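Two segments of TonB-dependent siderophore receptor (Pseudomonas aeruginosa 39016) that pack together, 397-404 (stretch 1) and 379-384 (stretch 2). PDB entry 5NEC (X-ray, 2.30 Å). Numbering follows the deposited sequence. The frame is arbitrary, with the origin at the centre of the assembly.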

ATOM      1  N   ALA A 397     -29.639  16.275 -21.806  1.00 47.75           N
ATOM      2  CA  ALA A 397     -30.976  16.132 -21.237  1.00 46.76           C
ATOM      3  C   ALA A 397     -31.850  15.013 -21.805  1.00 49.41           C
ATOM      4  O   ALA A 397     -32.635  14.439 -21.049  1.00 53.66           O
ATOM      5  CB  ALA A 397     -31.718  17.456 -21.301  1.00 46.88           C
ATOM      6  N   PRO A 398     -31.732  14.672 -23.110  1.00 48.45           N
ATOM      7  CA  PRO A 398     -32.559  13.548 -23.582  1.00 47.90           C
ATOM      8  C   PRO A 398     -32.241  12.185 -22.961  1.00 48.35           C
ATOM      9  O   PRO A 398     -33.095  11.314 -23.003  1.00 49.93           O
ATOM     10  CB  PRO A 398     -32.292  13.504 -25.100  1.00 48.25           C
ATOM     11  CG  PRO A 398     -31.686  14.813 -25.442  1.00 48.29           C
ATOM     12  CD  PRO A 398     -30.949  15.264 -24.204  1.00 47.83           C
ATOM     13  N   SER A 399     -31.042  11.983 -22.409  1.00 47.85           N
ATOM     14  CA  SER A 399     -30.744  10.733 -21.688  1.00 48.43           C
ATOM     15  C   SER A 399     -30.887  10.866 -20.161  1.00 47.97           C
ATOM     16  O   SER A 399     -30.412   9.993 -19.429  1.00 48.18           O
ATOM     17  CB  SER A 399     -29.330  10.266 -22.008  1.00 47.69           C
ATOM     18  OG  SER A 399     -28.395  11.279 -21.661  1.00 46.68           O
ATOM     19  N   GLY A 400     -31.536  11.930 -19.677  1.00 46.35           N
ATOM     20  CA  GLY A 400     -31.447  12.305 -18.261  1.00 45.38           C
ATOM     21  C   GLY A 400     -30.016  12.543 -17.759  1.00 45.56           C
ATOM     22  O   GLY A 400     -29.741  12.395 -16.572  1.00 45.41           O
ATOM     23  N   TYR A 401     -29.113  12.903 -18.676  1.00 43.83           N
ATOM     24  CA  TYR A 401     -27.683  13.096 -18.407  1.00 43.10           C
ATOM     25  C   TYR A 401     -26.920  11.822 -18.066  1.00 43.00           C
ATOM     26  O   TYR A 401     -25.802  11.894 -17.546  1.00 41.98           O
ATOM     27  CB  TYR A 401     -27.455  14.187 -17.351  1.00 44.09           C
ATOM     28  CG  TYR A 401     -28.124  15.504 -17.697  1.00 43.33           C
ATOM     29  CD1 TYR A 401     -27.560  16.362 -18.646  1.00 41.87           C
ATOM     30  CD2 TYR A 401     -29.325  15.892 -17.078  1.00 44.20           C
ATOM     31  CE1 TYR A 401     -28.173  17.562 -18.982  1.00 42.15           C
ATOM     32  CE2 TYR A 401     -29.939  17.099 -17.403  1.00 43.64           C
ATOM     33  CZ  TYR A 401     -29.365  17.919 -18.356  1.00 42.45           C
ATOM     34  OH  TYR A 401     -29.967  19.093 -18.670  1.00 45.08           O
ATOM     35  N   ASN A 402     -27.496  10.669 -18.399  1.00 42.54           N
ATOM     36  CA  ASN A 402     -26.806   9.385 -18.284  1.00 42.57           C
ATOM     37  C   ASN A 402     -25.873   9.090 -19.458  1.00 41.54           C
ATOM     38  O   ASN A 402     -25.103   8.135 -19.388  1.00 41.50           O
ATOM     39  CB  ASN A 402     -27.824   8.249 -18.123  1.00 43.06           C
ATOM     40  CG  ASN A 402     -28.593   8.369 -16.835  1.00 42.53           C
ATOM     41  OD1 ASN A 402     -28.007   8.303 -15.772  1.00 41.59           O
ATOM     42  ND2 ASN A 402     -29.895   8.568 -16.922  1.00 43.03           N
ATOM     43  N   CYS A 403     -25.961   9.880 -20.527  1.00 41.77           N
ATOM     44  CA  CYS A 403     -25.007   9.837 -21.627  1.00 42.61           C
ATOM     45  C   CYS A 403     -24.288  11.151 -21.664  1.00 40.38           C
ATOM     46  O   CYS A 403     -24.910  12.192 -21.469  1.00 40.99           O
ATOM     47  CB  CYS A 403     -25.709   9.669 -22.979  1.00 45.33           C
ATOM     48  SG  CYS A 403     -26.572   8.104 -23.101  1.00 52.71           S
ATOM     49  N   THR A 404     -22.992  11.102 -21.945  1.00 38.83           N
ATOM     50  CA  THR A 404     -22.203  12.297 -22.167  1.00 38.78           C
ATOM     51  C   THR A 404     -21.313  12.121 -23.396  1.00 38.17           C
ATOM     52  O   THR A 404     -21.330  11.074 -24.042  1.00 37.62           O
ATOM     53  CB  THR A 404     -21.361  12.657 -20.915  1.00 39.28           C
ATOM     54  OG1 THR A 404     -20.793  13.962 -21.077  1.00 39.72           O
ATOM     55  CG2 THR A 404     -20.229  11.648 -20.654  1.00 38.92           C
TER
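Stretch 2 (379-384) VDTNTG

Stretch 1 opens with a short 3-10 segment at Ala-397 and Pro-398. Gly-400 N donates a backbone hydrogen bond to Ala-397 O at 3.1 Å. A type I' beta turn then runs from Ser-399 to Asn-402, closed by Asn-402 N to Ser-399 O at 3.2 Å. Its two middle residues, Gly-400 and Tyr-401, both have positive phi, 57° and 68°. The chain leaves the turn as a strand at Cys-403 and Thr-404.

Thr-381 to Gly-384 of stretch 2 follow an irregular path. Thr-381 has phi/psi of -114/24, Asn-382 -64/123 and Thr-383 -80/-17. Gly-384 then takes a positive phi of 96°, with psi at -14°, where a side chain would be jammed against the preceding carbonyl oxygen. The two chains come nearest at Ser-399 and Thr-383, with their CA atoms 4.6 Å apart. Here Ser-399 CA makes a CA-H...O contact with Thr-383 O at 3.5 Å. No regular strand pairing joins the stretches, and the shared buried surface is modest, 246 Å².

Two side chains of stretch 2 brace their own backbone. Asn-382 N donates to Asp-380 OD1 at 3.1 Å, and Gly-384 N donates to Asn-382 OD1 at 2.9 Å. The CA-to-CB bond of Asn-382 points away from stretch 1, so this residue meets the turn through its backbone.

Asn-402 is the centre of the contact. Its CA-to-CB bond points toward stretch 2, with chi1 in the m well. Asn-402 ND2 donates a hydrogen bond to Ser-399 O at 2.9 Å, which ties the side chain back to its own turn. The same Asn-402 ND2 lies 3.1 Å from Asn-382 O. Asn-402 ND2 also donates to water 1 at 3.0 Å, and that water donates to Asp-380 O at 2.9 Å, bridging the two stretches. Asn-402 OD1 sits against Thr-381, 3.3 Å from its CA and 3.7 Å from its CB. This oxygen is hydrogen-bonded elsewhere in the structure.

Thr-383 supplies the apolar part of the contact. Thr-383 CG2 lies 3.6 Å from Cys-403 SG and 4.1 Å from Asn-402 CB, so it packs against two consecutive residues at the end of the turn and the start of the strand. Cys-403 is bonded covalently to a group elsewhere in the structure. Cys-403 N also donates to Ser-399 OG at 3.0 Å, which links the start of the strand to the start of the turn. Tyr-401 and Thr-404 make no contact with stretch 2.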

ATOM      1  N   VAL A 379     -29.775   2.854  -8.165  1.00 40.89           N
ATOM      2  CA  VAL A 379     -29.647   4.127  -8.880  1.00 42.44           C
ATOM      3  C   VAL A 379     -30.226   3.994 -10.293  1.00 45.18           C
ATOM      4  O   VAL A 379     -29.912   3.055 -11.000  1.00 46.22           O
ATOM      5  CB  VAL A 379     -28.182   4.566  -9.011  1.00 41.52           C
ATOM      6  CG1 VAL A 379     -28.078   5.971  -9.602  1.00 42.31           C
ATOM      7  CG2 VAL A 379     -27.457   4.496  -7.668  1.00 43.41           C
ATOM      8  N   ASP A 380     -31.059   4.940 -10.701  1.00 46.92           N
ATOM      9  CA  ASP A 380     -31.567   4.964 -12.064  1.00 48.50           C
ATOM     10  C   ASP A 380     -30.550   5.619 -13.005  1.00 45.42           C
ATOM     11  O   ASP A 380     -30.350   6.837 -12.957  1.00 46.69           O
ATOM     12  CB  ASP A 380     -32.894   5.732 -12.114  1.00 53.14           C
ATOM     13  CG  ASP A 380     -33.607   5.612 -13.458  1.00 55.52           C
ATOM     14  OD1 ASP A 380     -33.165   4.830 -14.348  1.00 55.94           O
ATOM     15  OD2 ASP A 380     -34.637   6.312 -13.589  1.00 58.79           O
ATOM     16  N   THR A 381     -29.918   4.805 -13.854  1.00 42.71           N
ATOM     17  CA  THR A 381     -29.068   5.299 -14.935  1.00 42.53           C
ATOM     18  C   THR A 381     -29.599   4.998 -16.371  1.00 42.68           C
ATOM     19  O   THR A 381     -28.829   4.973 -17.333  1.00 43.36           O
ATOM     20  CB  THR A 381     -27.653   4.732 -14.794  1.00 40.90           C
ATOM     21  OG1 THR A 381     -27.733   3.310 -14.804  1.00 39.91           O
ATOM     22  CG2 THR A 381     -26.990   5.241 -13.487  1.00 41.53           C
ATOM     23  N   ASN A 382     -30.905   4.806 -16.508  1.00 41.91           N
ATOM     24  CA  ASN A 382     -31.515   4.422 -17.773  1.00 43.13           C
ATOM     25  C   ASN A 382     -31.320   5.530 -18.814  1.00 43.33           C
ATOM     26  O   ASN A 382     -31.737   6.666 -18.589  1.00 42.19           O
ATOM     27  CB  ASN A 382     -33.006   4.179 -17.550  1.00 44.18           C
ATOM     28  CG  ASN A 382     -33.712   3.584 -18.757  1.00 45.15           C
ATOM     29  OD1 ASN A 382     -33.238   3.607 -19.884  1.00 47.78           O
ATOM     30  ND2 ASN A 382     -34.870   3.019 -18.504  1.00 48.14           N
ATOM     31  N   THR A 383     -30.697   5.188 -19.947  1.00 42.93           N
ATOM     32  CA  THR A 383     -30.421   6.175 -21.007  1.00 43.44           C
ATOM     33  C   THR A 383     -31.618   6.488 -21.893  1.00 41.65           C
ATOM     34  O   THR A 383     -31.605   7.489 -22.596  1.00 41.48           O
ATOM     35  CB  THR A 383     -29.296   5.718 -21.949  1.00 43.32           C
ATOM     36  OG1 THR A 383     -29.712   4.544 -22.666  1.00 43.11           O
ATOM     37  CG2 THR A 383     -28.005   5.455 -21.180  1.00 43.10           C
ATOM     38  N   GLY A 384     -32.629   5.630 -21.855  1.00 42.26           N
ATOM     39  CA  GLY A 384     -33.775   5.725 -22.751  1.00 44.18           C
ATOM     40  C   GLY A 384     -33.626   4.833 -23.977  1.00 44.72           C
ATOM     41  O   GLY A 384     -34.603   4.609 -24.657  1.00 45.50           O
TER
HETATM   42  O   HOH W   1     -31.355   9.133 -14.380  1.00 44.91           O